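Local coordinates for uncharacterized protein (Staphylococcus aureus subsp. aureus, PDB 3H04) that is of unknown function but belongs to the alpha/beta-hydrolase clan and is probably a serine hydrolase related to bacterial feruloyl-esterase-like enzymes, at residues 136-150 against 174-186. Residues are numbered along the deposited sequence; the frame is centred on the assembly and turned at random.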
loop_
_atom_site.group_PDB
_atom_site.type_symbol
_atom_site.label_atom_id
_atom_site.label_comp_id
_atom_site.label_asym_id
_atom_site.label_seq_id
_atom_site.Cartn_x
_atom_site.Cartn_y
_atom_site.Cartn_z
ATOM N N PHE A 136 -14.587 -4.670 -5.739
ATOM C CA PHE A 136 -13.698 -5.754 -5.331
ATOM C C PHE A 136 -14.340 -7.140 -5.284
ATOM O O PHE A 136 -13.648 -8.142 -5.386
ATOM C CB PHE A 136 -13.062 -5.456 -3.991
ATOM C CG PHE A 136 -12.201 -4.226 -3.993
ATOM C CD1 PHE A 136 -11.648 -3.722 -5.170
ATOM C CD2 PHE A 136 -11.919 -3.576 -2.806
ATOM C CE1 PHE A 136 -10.843 -2.581 -5.169
ATOM C CE2 PHE A 136 -11.143 -2.428 -2.803
ATOM C CZ PHE A 136 -10.583 -1.943 -3.996
ATOM N N LYS A 137 -15.648 -7.182 -5.121
ATOM C CA LYS A 137 -16.399 -8.426 -5.101
ATOM C C LYS A 137 -16.683 -8.954 -6.514
ATOM O O LYS A 137 -16.632 -10.157 -6.756
ATOM C CB LYS A 137 -17.712 -8.193 -4.374
ATOM C CG LYS A 137 -17.554 -7.958 -2.890
ATOM C CD LYS A 137 -18.894 -7.556 -2.208
ATOM C CE LYS A 137 -19.952 -8.636 -2.332
ATOM N NZ LYS A 137 -21.263 -8.087 -1.996
ATOM N N THR A 138 -16.934 -8.052 -7.453
ATOM C CA THR A 138 -17.349 -8.448 -8.778
ATOM C C THR A 138 -16.194 -8.427 -9.790
ATOM O O THR A 138 -15.074 -8.004 -9.496
ATOM C CB THR A 138 -18.474 -7.528 -9.273
ATOM O OG1 THR A 138 -17.951 -6.209 -9.378
ATOM C CG2 THR A 138 -19.665 -7.492 -8.277
ATOM N N THR A 139 -16.484 -8.933 -10.978
ATOM C CA THR A 139 -15.558 -8.894 -12.093
ATOM C C THR A 139 -15.188 -7.485 -12.460
ATOM O O THR A 139 -16.051 -6.641 -12.563
ATOM C CB THR A 139 -16.198 -9.568 -13.325
ATOM O OG1 THR A 139 -16.229 -10.965 -13.067
ATOM C CG2 THR A 139 -15.391 -9.315 -14.584
ATOM N N ASN A 140 -13.895 -7.232 -12.630
ATOM C CA ASN A 140 -13.407 -5.956 -13.135
ATOM C C ASN A 140 -13.246 -6.049 -14.661
ATOM O O ASN A 140 -12.481 -6.878 -15.171
ATOM C CB ASN A 140 -12.093 -5.584 -12.454
ATOM C CG ASN A 140 -11.528 -4.227 -12.913
ATOM O OD1 ASN A 140 -11.250 -4.005 -14.111
ATOM N ND2 ASN A 140 -11.274 -3.356 -11.959
ATOM N N SER A 141 -14.004 -5.197 -15.367
ATOM C CA SER A 141 -13.983 -5.079 -16.840
ATOM C C SER A 141 -12.620 -4.955 -17.476
ATOM O O SER A 141 -12.356 -5.539 -18.536
ATOM C CB SER A 141 -14.754 -3.794 -17.260
ATOM O OG SER A 141 -16.117 -4.023 -17.157
ATOM N N TYR A 142 -11.790 -4.114 -16.885
ATOM C CA TYR A 142 -10.470 -3.834 -17.429
ATOM C C TYR A 142 -9.625 -5.100 -17.478
ATOM O O TYR A 142 -8.877 -5.285 -18.425
ATOM C CB TYR A 142 -9.802 -2.726 -16.633
ATOM C CG TYR A 142 -8.426 -2.360 -17.086
ATOM C CD1 TYR A 142 -8.216 -1.339 -18.044
ATOM C CD2 TYR A 142 -7.319 -2.986 -16.544
ATOM C CE1 TYR A 142 -6.904 -1.016 -18.488
ATOM C CE2 TYR A 142 -6.029 -2.674 -16.959
ATOM C CZ TYR A 142 -5.836 -1.688 -17.947
ATOM O OH TYR A 142 -4.558 -1.379 -18.292
ATOM N N TYR A 143 -9.756 -5.971 -16.480
ATOM C CA TYR A 143 -8.935 -7.199 -16.382
ATOM C C TYR A 143 -9.511 -8.448 -17.031
ATOM O O TYR A 143 -8.810 -9.442 -17.193
ATOM C CB TYR A 143 -8.652 -7.462 -14.896
ATOM C CG TYR A 143 -7.769 -6.403 -14.282
ATOM C CD1 TYR A 143 -6.460 -6.223 -14.723
ATOM C CD2 TYR A 143 -8.226 -5.587 -13.287
ATOM C CE1 TYR A 143 -5.618 -5.255 -14.114
ATOM C CE2 TYR A 143 -7.396 -4.621 -12.686
ATOM C CZ TYR A 143 -6.106 -4.440 -13.149
ATOM O OH TYR A 143 -5.287 -3.493 -12.562
ATOM N N ALA A 144 -10.807 -8.410 -17.369
ATOM C CA ALA A 144 -11.547 -9.596 -17.824
ATOM C C ALA A 144 -10.996 -10.314 -19.080
ATOM O O ALA A 144 -10.903 -11.561 -19.104
ATOM C CB ALA A 144 -13.032 -9.205 -18.019
ATOM N N LYS A 145 -10.591 -9.567 -20.111
ATOM C CA LYS A 145 -10.132 -10.203 -21.373
ATOM C C LYS A 145 -8.872 -11.043 -21.143
ATOM O O LYS A 145 -8.811 -12.202 -21.541
ATOM C CB LYS A 145 -9.823 -9.181 -22.465
ATOM C CG LYS A 145 -11.021 -8.397 -23.011
ATOM C CD LYS A 145 -10.775 -7.983 -24.471
ATOM C CE LYS A 145 -11.858 -7.037 -24.981
ATOM N NZ LYS A 145 -12.007 -7.025 -26.488
ATOM N N ILE A 146 -7.873 -10.440 -20.495
ATOM C CA ILE A 146 -6.641 -11.145 -20.211
ATOM C C ILE A 146 -6.929 -12.306 -19.287
ATOM O O ILE A 146 -6.393 -13.423 -19.501
ATOM C CB ILE A 146 -5.526 -10.204 -19.646
ATOM C CG1 ILE A 146 -5.072 -9.233 -20.751
ATOM C CG2 ILE A 146 -4.304 -11.017 -19.178
ATOM C CD1 ILE A 146 -3.685 -8.600 -20.474
ATOM N N ALA A 147 -7.793 -12.084 -18.294
ATOM C CA ALA A 147 -8.154 -13.163 -17.362
ATOM C C ALA A 147 -8.744 -14.369 -18.088
ATOM O O ALA A 147 -8.404 -15.500 -17.795
ATOM C CB ALA A 147 -9.109 -12.662 -16.249
ATOM N N GLN A 148 -9.578 -14.116 -19.072
ATOM C CA GLN A 148 -10.170 -15.150 -19.902
ATOM C C GLN A 148 -9.195 -15.845 -20.870
ATOM O O GLN A 148 -9.566 -16.862 -21.470
ATOM C CB GLN A 148 -11.319 -14.533 -20.712
ATOM C CG GLN A 148 -12.500 -14.244 -19.847
ATOM C CD GLN A 148 -13.563 -13.406 -20.548
ATOM O OE1 GLN A 148 -13.588 -13.333 -21.776
ATOM N NE2 GLN A 148 -14.447 -12.784 -19.759
ATOM N N SER A 149 -7.983 -15.311 -21.042
ATOM C CA SER A 149 -7.040 -15.859 -22.041
ATOM C C SER A 149 -6.027 -16.766 -21.367
ATOM O O SER A 149 -5.218 -17.413 -22.057
ATOM C CB SER A 149 -6.293 -14.773 -22.807
ATOM O OG SER A 149 -7.054 -13.570 -22.996
ATOM N N ILE A 150 -6.066 -16.831 -20.048
ATOM C CA ILE A 150 -5.260 -17.820 -19.317
ATOM C C ILE A 150 -6.191 -18.863 -18.688
ATOM O O ILE A 150 -7.415 -18.795 -18.862
ATOM C CB ILE A 150 -4.396 -17.165 -18.252
ATOM C CG1 ILE A 150 -5.247 -16.453 -17.190
ATOM C CG2 ILE A 150 -3.405 -16.191 -18.909
ATOM C CD1 ILE A 150 -4.497 -15.358 -16.495
ATOM N N LEU A 174 0.046 -11.794 -13.301
ATOM C CA LEU A 174 -1.137 -12.374 -13.935
ATOM C C LEU A 174 -2.066 -13.027 -12.944
ATOM O O LEU A 174 -3.231 -13.171 -13.244
ATOM C CB LEU A 174 -0.749 -13.396 -15.003
ATOM C CG LEU A 174 -0.106 -12.797 -16.248
ATOM C CD1 LEU A 174 0.493 -13.937 -17.110
ATOM C CD2 LEU A 174 -1.086 -11.921 -17.050
ATOM N N ILE A 175 -1.544 -13.451 -11.787
ATOM C CA ILE A 175 -2.404 -13.994 -10.713
ATOM C C ILE A 175 -3.428 -12.933 -10.276
ATOM O O ILE A 175 -4.613 -13.233 -10.054
ATOM C CB ILE A 175 -1.591 -14.417 -9.483
ATOM C CG1 ILE A 175 -0.583 -15.526 -9.799
ATOM C CG2 ILE A 175 -2.533 -14.938 -8.345
ATOM C CD1 ILE A 175 0.447 -15.605 -8.608
ATOM N N TYR A 176 -2.979 -11.689 -10.207
ATOM C CA TYR A 176 -3.847 -10.554 -9.819
ATOM C C TYR A 176 -4.830 -10.177 -10.961
ATOM O O TYR A 176 -6.012 -9.908 -10.709
ATOM C CB TYR A 176 -3.000 -9.353 -9.434
ATOM C CG TYR A 176 -3.816 -8.091 -9.201
ATOM C CD1 TYR A 176 -4.599 -7.957 -8.028
ATOM C CD2 TYR A 176 -3.896 -7.112 -10.148
ATOM C CE1 TYR A 176 -5.409 -6.880 -7.813
ATOM C CE2 TYR A 176 -4.665 -5.945 -9.919
ATOM C CZ TYR A 176 -5.418 -5.841 -8.732
ATOM O OH TYR A 176 -6.261 -4.769 -8.411
ATOM N N VAL A 177 -4.339 -10.145 -12.193
ATOM C CA VAL A 177 -5.195 -9.874 -13.346
ATOM C C VAL A 177 -6.318 -10.908 -13.395
ATOM O O VAL A 177 -7.512 -10.584 -13.606
ATOM C CB VAL A 177 -4.345 -9.920 -14.664
ATOM C CG1 VAL A 177 -5.246 -10.037 -15.869
ATOM C CG2 VAL A 177 -3.440 -8.614 -14.839
ATOM N N TYR A 178 -5.936 -12.156 -13.175
ATOM C CA TYR A 178 -6.892 -13.248 -13.178
ATOM C C TYR A 178 -7.906 -13.050 -12.044
ATOM O O TYR A 178 -9.113 -13.173 -12.250
ATOM C CB TYR A 178 -6.158 -14.573 -12.990
ATOM C CG TYR A 178 -7.086 -15.756 -12.921
ATOM C CD1 TYR A 178 -7.660 -16.267 -14.062
ATOM C CD2 TYR A 178 -7.365 -16.367 -11.709
ATOM C CE1 TYR A 178 -8.512 -17.408 -13.999
ATOM C CE2 TYR A 178 -8.215 -17.458 -11.637
ATOM C CZ TYR A 178 -8.782 -17.963 -12.770
ATOM O OH TYR A 178 -9.619 -19.032 -12.657
ATOM N N ALA A 179 -7.399 -12.782 -10.851
ATOM C CA ALA A 179 -8.270 -12.600 -9.692
ATOM C C ALA A 179 -9.318 -11.478 -9.893
ATOM O O ALA A 179 -10.555 -11.693 -9.671
ATOM C CB ALA A 179 -7.408 -12.320 -8.434
ATOM N N ARG A 180 -8.853 -10.283 -10.280
ATOM C CA ARG A 180 -9.796 -9.168 -10.588
ATOM C C ARG A 180 -10.698 -9.457 -11.779
ATOM O O ARG A 180 -11.896 -9.118 -11.771
ATOM C CB ARG A 180 -9.044 -7.872 -10.837
ATOM C CG ARG A 180 -8.239 -7.341 -9.677
ATOM C CD ARG A 180 -9.033 -7.159 -8.370
ATOM N NE ARG A 180 -10.232 -6.320 -8.514
ATOM C CZ ARG A 180 -10.225 -4.992 -8.628
ATOM N NH1 ARG A 180 -9.091 -4.282 -8.638
ATOM N NH2 ARG A 180 -11.368 -4.347 -8.764
ATOM N N GLY A 181 -10.126 -10.034 -12.844
ATOM C CA GLY A 181 -10.873 -10.273 -14.042
ATOM C C GLY A 181 -11.933 -11.372 -13.935
ATOM O O GLY A 181 -12.766 -11.541 -14.873
ATOM N N THR A 182 -11.873 -12.195 -12.872
ATOM C CA THR A 182 -12.881 -13.258 -12.653
ATOM C C THR A 182 -13.708 -12.979 -11.408
ATOM O O THR A 182 -14.618 -13.766 -11.055
ATOM C CB THR A 182 -12.244 -14.635 -12.493
ATOM O OG1 THR A 182 -11.296 -14.618 -11.415
ATOM C CG2 THR A 182 -11.570 -15.071 -13.782
ATOM N N GLY A 183 -13.398 -11.874 -10.735
ATOM C CA GLY A 183 -14.063 -11.544 -9.458
ATOM C C GLY A 183 -13.733 -12.492 -8.306
ATOM O O GLY A 183 -14.510 -12.611 -7.364
ATOM N N LYS A 184 -12.584 -13.161 -8.360
ATOM C CA LYS A 184 -12.179 -14.080 -7.293
ATOM C C LYS A 184 -11.180 -13.474 -6.291
ATOM O O LYS A 184 -10.599 -14.191 -5.493
ATOM C CB LYS A 184 -11.557 -15.329 -7.903
ATOM C CG LYS A 184 -12.540 -16.208 -8.628
ATOM C CD LYS A 184 -11.829 -17.221 -9.550
ATOM C CE LYS A 184 -12.870 -17.804 -10.554
ATOM N NZ LYS A 184 -12.435 -19.007 -11.310
ATOM N N TRP A 185 -10.954 -12.168 -6.355
ATOM C CA TRP A 185 -9.947 -11.520 -5.500
ATOM C C TRP A 185 -10.284 -11.650 -4.013
ATOM O O TRP A 185 -9.413 -11.928 -3.218
ATOM C CB TRP A 185 -9.789 -10.040 -5.877
ATOM C CG TRP A 185 -8.651 -9.336 -5.196
ATOM C CD1 TRP A 185 -7.323 -9.525 -5.412
ATOM C CD2 TRP A 185 -8.751 -8.273 -4.248
ATOM N NE1 TRP A 185 -6.575 -8.701 -4.614
ATOM C CE2 TRP A 185 -7.431 -7.883 -3.916
ATOM C CE3 TRP A 185 -9.838 -7.579 -3.673
ATOM C CZ2 TRP A 185 -7.164 -6.878 -3.005
ATOM C CZ3 TRP A 185 -9.580 -6.600 -2.760
ATOM C CH2 TRP A 185 -8.247 -6.220 -2.451
ATOM N N ILE A 186 -11.539 -11.445 -3.643
ATOM C CA ILE A 186 -11.947 -11.664 -2.243
ATOM C C ILE A 186 -11.756 -13.133 -1.793
ATOM O O ILE A 186 -11.395 -13.419 -0.651
ATOM C CB ILE A 186 -13.411 -11.265 -2.004
ATOM C CG1 ILE A 186 -13.579 -9.756 -2.106
ATOM C CG2 ILE A 186 -13.893 -11.804 -0.630
ATOM C CD1 ILE A 186 -13.070 -8.976 -0.914
HETATM O O HOH W 1 -13.469 -10.642 -5.839
HETATM O O HOH W 2 -12.603 -7.621 -8.731
#
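Helix 141-147 crosses helix 174-182 at -116° with the axes 7.0 Å apart. Both belong to a helical insertion after strand 121-125 of an alpha/beta-hydrolase fold, consistent with a lid or cap. A direct backbone bond, Asn140 N to Arg180 O (2.9 Å, N-H...O angle 171°), ties the start of one to the last turn of the other. Gly181 makes the close crossing possible: lacking a side chain, it lets the small methyl of Ala147 settle as a knob among Val177, Tyr178, Gly181 and Thr182, with Ala147 CB 3.7 Å from Gly181 CA. Gly183, whose positive phi suits glycine, ends helix 174-182 in a Schellman motif and leaves room for Thr138 and Thr139 to pass. Tyr143 is the second knob, lodged among Tyr176, Val177, Arg180 and Gly181. Its CG lies anti to the carbonyl carbon (chi1 -67°), which carries the ring along Arg180 CB and presents its face to the CE2 edge of Tyr176, a T-shaped pair. Both hydroxyls hydrogen-bond to Asp222 OD1, and the Tyr143 side chain lies near, without touching, a probable Ser-His-Asp triad. Further along helix 141-147, the CG2 methyl of beta-branched Ile146 meets Val177 CG1, and Ile150 CG1 rests against the ring of Tyr178. Arg180 is buried among aromatic rings, but its N-H groups find acceptors: NH1 in Tyr176 OH and Asp222 O, NH2 in Pro135 O, NE in a water shared with Thr138 O. Phe136 CD1 stands over one guanidinium face and Asn140 ND2 over the opposite one, both planes almost perpendicular to it. Asn140 OD1 caps helix 141-147 through weak bonds from Tyr142 N and Tyr143 N, while ND2 donates to Tyr221 O. Next to Arg180, the edge of Trp185 meets the face of Phe136, with CZ3 3.7 Å from Phe136 CG.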